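Peptidoglycan hydrolase FlgJ (PDB 3VWO) probably hydrolyses the peptidoglycan layer of the periplasm so that the flagellar rod can be assembled, a task of its C-terminal glycoside hydrolase family 73 domain. Local coordinates at residues R42-T47 with K64-R69. Numbering follows the deposited sequence.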
ATOM      1  N   ARG A  42       6.461  -8.600   9.126  1.00 28.57           N
ATOM      2  CA  ARG A  42       7.033  -9.926   8.985  1.00 36.58           C
ATOM      3  C   ARG A  42       6.459 -10.858  10.038  1.00 36.99           C
ATOM      4  O   ARG A  42       6.033 -10.411  11.104  1.00 36.86           O
ATOM      5  CB  ARG A  42       8.558  -9.868   9.111  1.00 32.31           C
ATOM      6  CG  ARG A  42       9.231  -9.168   7.937  1.00 32.23           C
ATOM      7  CD  ARG A  42      10.740  -9.130   8.086  1.00 42.35           C
ATOM      8  NE  ARG A  42      11.350  -8.362   7.006  1.00 42.92           N
ATOM      9  CZ  ARG A  42      11.813  -8.892   5.880  1.00 46.92           C
ATOM     10  NH1 ARG A  42      12.346  -8.110   4.951  1.00 50.29           N
ATOM     11  NH2 ARG A  42      11.747 -10.204   5.686  1.00 43.67           N
ATOM     12  N   ASN A  43       6.439 -12.149   9.724  1.00 34.63           N
ATOM     13  CA  ASN A  43       6.067 -13.172  10.697  1.00 54.97           C
ATOM     14  C   ASN A  43       6.980 -13.163  11.921  1.00 59.27           C
ATOM     15  O   ASN A  43       7.941 -12.389  12.003  1.00 51.95           O
ATOM     16  CB  ASN A  43       6.083 -14.566  10.060  1.00 59.46           C
ATOM     17  CG  ASN A  43       4.952 -14.774   9.070  1.00 65.07           C
ATOM     18  OD1 ASN A  43       5.097 -14.508   7.875  1.00 63.57           O
ATOM     19  ND2 ASN A  43       3.818 -15.262   9.565  1.00 78.21           N
ATOM     20  N   LYS A  44       6.674 -14.038  12.870  1.00 58.09           N
ATOM     21  CA  LYS A  44       7.426 -14.108  14.115  1.00 62.24           C
ATOM     22  C   LYS A  44       8.856 -14.546  13.814  1.00 48.11           C
ATOM     23  O   LYS A  44       9.803 -14.106  14.467  1.00 58.32           O
ATOM     24  CB  LYS A  44       6.749 -15.074  15.092  1.00 58.87           C
ATOM     25  CG  LYS A  44       5.216 -15.079  15.015  1.00 74.35           C
ATOM     26  CD  LYS A  44       4.615 -13.689  15.213  1.00 57.72           C
ATOM     27  CE  LYS A  44       3.649 -13.336  14.084  1.00 58.14           C
ATOM     28  NZ  LYS A  44       2.212 -13.480  14.462  1.00 48.70           N
ATOM     29  N   ASP A  45       8.998 -15.395  12.799  1.00 55.86           N
ATOM     30  CA  ASP A  45      10.296 -15.911  12.378  1.00 53.39           C
ATOM     31  C   ASP A  45      11.108 -14.878  11.593  1.00 54.33           C
ATOM     32  O   ASP A  45      12.297 -15.075  11.348  1.00 50.69           O
ATOM     33  CB  ASP A  45      10.115 -17.177  11.530  1.00 52.08           C
ATOM     34  CG  ASP A  45       8.651 -17.528  11.306  1.00 71.13           C
ATOM     35  OD1 ASP A  45       7.857 -17.405  12.263  1.00 77.38           O
ATOM     36  OD2 ASP A  45       8.293 -17.927  10.174  1.00 66.66           O
ATOM     37  N   GLY A  46      10.468 -13.780  11.197  1.00 43.86           N
ATOM     38  CA  GLY A  46      11.118 -12.795  10.348  1.00 37.05           C
ATOM     39  C   GLY A  46      10.764 -13.006   8.883  1.00 35.38           C
ATOM     40  O   GLY A  46      11.268 -12.317   7.996  1.00 34.00           O
ATOM     41  N   THR A  47       9.893 -13.975   8.635  1.00 36.38           N
ATOM     42  CA  THR A  47       9.422 -14.280   7.291  1.00 36.65           C
ATOM     43  C   THR A  47       8.523 -13.135   6.808  1.00 31.23           C
ATOM     44  O   THR A  47       7.675 -12.668   7.562  1.00 33.80           O
ATOM     45  CB  THR A  47       8.616 -15.588   7.297  1.00 46.80           C
ATOM     46  OG1 THR A  47       9.276 -16.552   8.131  1.00 52.74           O
ATOM     47  CG2 THR A  47       8.470 -16.148   5.892  1.00 39.65           C
ATOM     48  N   LYS A  64      -3.504 -16.977   5.684  1.00 31.65           N
ATOM     49  CA  LYS A  64      -2.415 -16.595   6.563  1.00 36.47           C
ATOM     50  C   LYS A  64      -2.600 -15.211   7.161  1.00 26.83           C
ATOM     51  O   LYS A  64      -3.101 -14.299   6.504  1.00 27.23           O
ATOM     52  CB  LYS A  64      -1.087 -16.714   5.825  1.00 37.23           C
ATOM     53  CG  LYS A  64      -0.578 -18.145   5.808  1.00 47.20           C
ATOM     54  CD  LYS A  64       0.601 -18.323   4.885  1.00 58.34           C
ATOM     55  CE  LYS A  64       0.131 -18.604   3.481  1.00 56.49           C
ATOM     56  NZ  LYS A  64       1.212 -19.232   2.667  1.00 59.76           N
ATOM     57  N   VAL A  65      -2.213 -15.078   8.426  1.00 28.80           N
ATOM     58  CA  VAL A  65      -2.288 -13.810   9.128  1.00 25.79           C
ATOM     59  C   VAL A  65      -1.037 -13.613   9.957  1.00 38.83           C
ATOM     60  O   VAL A  65      -0.317 -14.566  10.252  1.00 30.69           O
ATOM     61  CB  VAL A  65      -3.506 -13.738  10.069  1.00 29.86           C
ATOM     62  CG1 VAL A  65      -4.792 -13.711   9.278  1.00 34.92           C
ATOM     63  CG2 VAL A  65      -3.502 -14.912  11.041  1.00 35.30           C
ATOM     64  N   VAL A  66      -0.780 -12.364  10.323  1.00 26.16           N
ATOM     65  CA  VAL A  66       0.302 -12.031  11.237  1.00 31.84           C
ATOM     66  C   VAL A  66      -0.227 -10.979  12.198  1.00 36.49           C
ATOM     67  O   VAL A  66      -0.792  -9.977  11.773  1.00 32.66           O
ATOM     68  CB  VAL A  66       1.528 -11.463  10.490  1.00 40.44           C
ATOM     69  CG1 VAL A  66       2.599 -11.028  11.477  1.00 43.75           C
ATOM     70  CG2 VAL A  66       2.094 -12.485   9.521  1.00 44.08           C
ATOM     71  N   GLU A  67      -0.082 -11.217  13.493  1.00 28.68           N
ATOM     72  CA  GLU A  67      -0.394 -10.181  14.465  1.00 29.20           C
ATOM     73  C   GLU A  67       0.749  -9.181  14.445  1.00 40.40           C
ATOM     74  O   GLU A  67       1.913  -9.563  14.545  1.00 40.69           O
ATOM     75  CB  GLU A  67      -0.543 -10.766  15.873  1.00 44.13           C
ATOM     76  CG  GLU A  67      -1.955 -11.192  16.235  1.00 53.23           C
ATOM     77  CD  GLU A  67      -2.166 -11.287  17.741  1.00 63.54           C
ATOM     78  OE1 GLU A  67      -1.179 -11.529  18.467  1.00 53.26           O
ATOM     79  OE2 GLU A  67      -3.316 -11.106  18.196  1.00 68.79           O
ATOM     80  N   ALA A  68       0.426  -7.903  14.305  1.00 29.15           N
ATOM     81  CA  ALA A  68       1.460  -6.881  14.250  1.00 30.58           C
ATOM     82  C   ALA A  68       1.014  -5.599  14.931  1.00 31.42           C
ATOM     83  O   ALA A  68      -0.170  -5.268  14.952  1.00 28.10           O
ATOM     84  CB  ALA A  68       1.877  -6.603  12.802  1.00 29.56           C
ATOM     85  N   ARG A  69       1.981  -4.896  15.505  1.00 30.63           N
ATOM     86  CA  ARG A  69       1.749  -3.602  16.111  1.00 25.45           C
ATOM     87  C   ARG A  69       1.352  -2.644  15.005  1.00 24.07           C
ATOM     88  O   ARG A  69       1.896  -2.707  13.903  1.00 26.27           O
ATOM     89  CB  ARG A  69       3.041  -3.127  16.782  1.00 30.05           C
ATOM     90  CG  ARG A  69       3.112  -1.646  17.072  1.00 31.88           C
ATOM     91  CD  ARG A  69       4.521  -1.244  17.510  1.00 26.15           C
ATOM     92  NE  ARG A  69       4.635   0.200  17.703  1.00 26.18           N
ATOM     93  CZ  ARG A  69       4.832   1.073  16.720  1.00 29.31           C
ATOM     94  NH1 ARG A  69       4.938   0.657  15.464  1.00 31.09           N
ATOM     95  NH2 ARG A  69       4.913   2.368  16.990  1.00 34.07           N
TER
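Val66 lays its two methyl groups against Arg42 to Lys44, where the chain enters a beta turn, overlapping the carbonyl of Arg42 and the side chains of Asn43 and Lys44. Val66 CG1, anti to the backbone N (chi1 176°), lies 3.5 Å from Arg42 O and also takes the aliphatic end of Lys44, whose CE comes within 3.6 Å of it. CG2, the second branch, meets the carboxamide end of Asn43, with Asn43 CG lying 3.7 Å from Val66 CG2 and the two side chains crossing nearly at right angles. Lys44 runs past Val66 in the opposite direction, its chain bent at chi2, chi3 and chi4, which brings NZ over the strand backbone beside Glu67. Lys44 NZ stays 5.6 Å from Glu67 OE1, so any attraction between these charges acts at a distance; the carboxylate has its salt bridge with Arg84. Across the segments the contact is mainly van der Waals, at the surface of the glucosaminidase domain. An alanine in place of Val66 would probably open a gap beside the carboxamide of Asn43 and the end of Lys44, leaving the methylene chain freer to swing. Asn43 and Lys44 are the first two residues of a type I beta turn that ends at Gly46, closed by the hydrogen bond from Gly46 N to Asn43 O (3.0 Å). Two side-chain hydrogen bonds lie within the loop: Arg42 NH2 to Gly46 O at 3.2 Å, close to the guanidinium plane, and Thr47 OG1 to Asp45 OD2 at 2.7 Å, from above the carboxylate plane. Val66 also touches Ile41 and Ala87 and pairs through its backbone with Phe85, so the long loop after helix 23-34 packs on the base of the beta hairpin formed by strands 65-74 and 77-86.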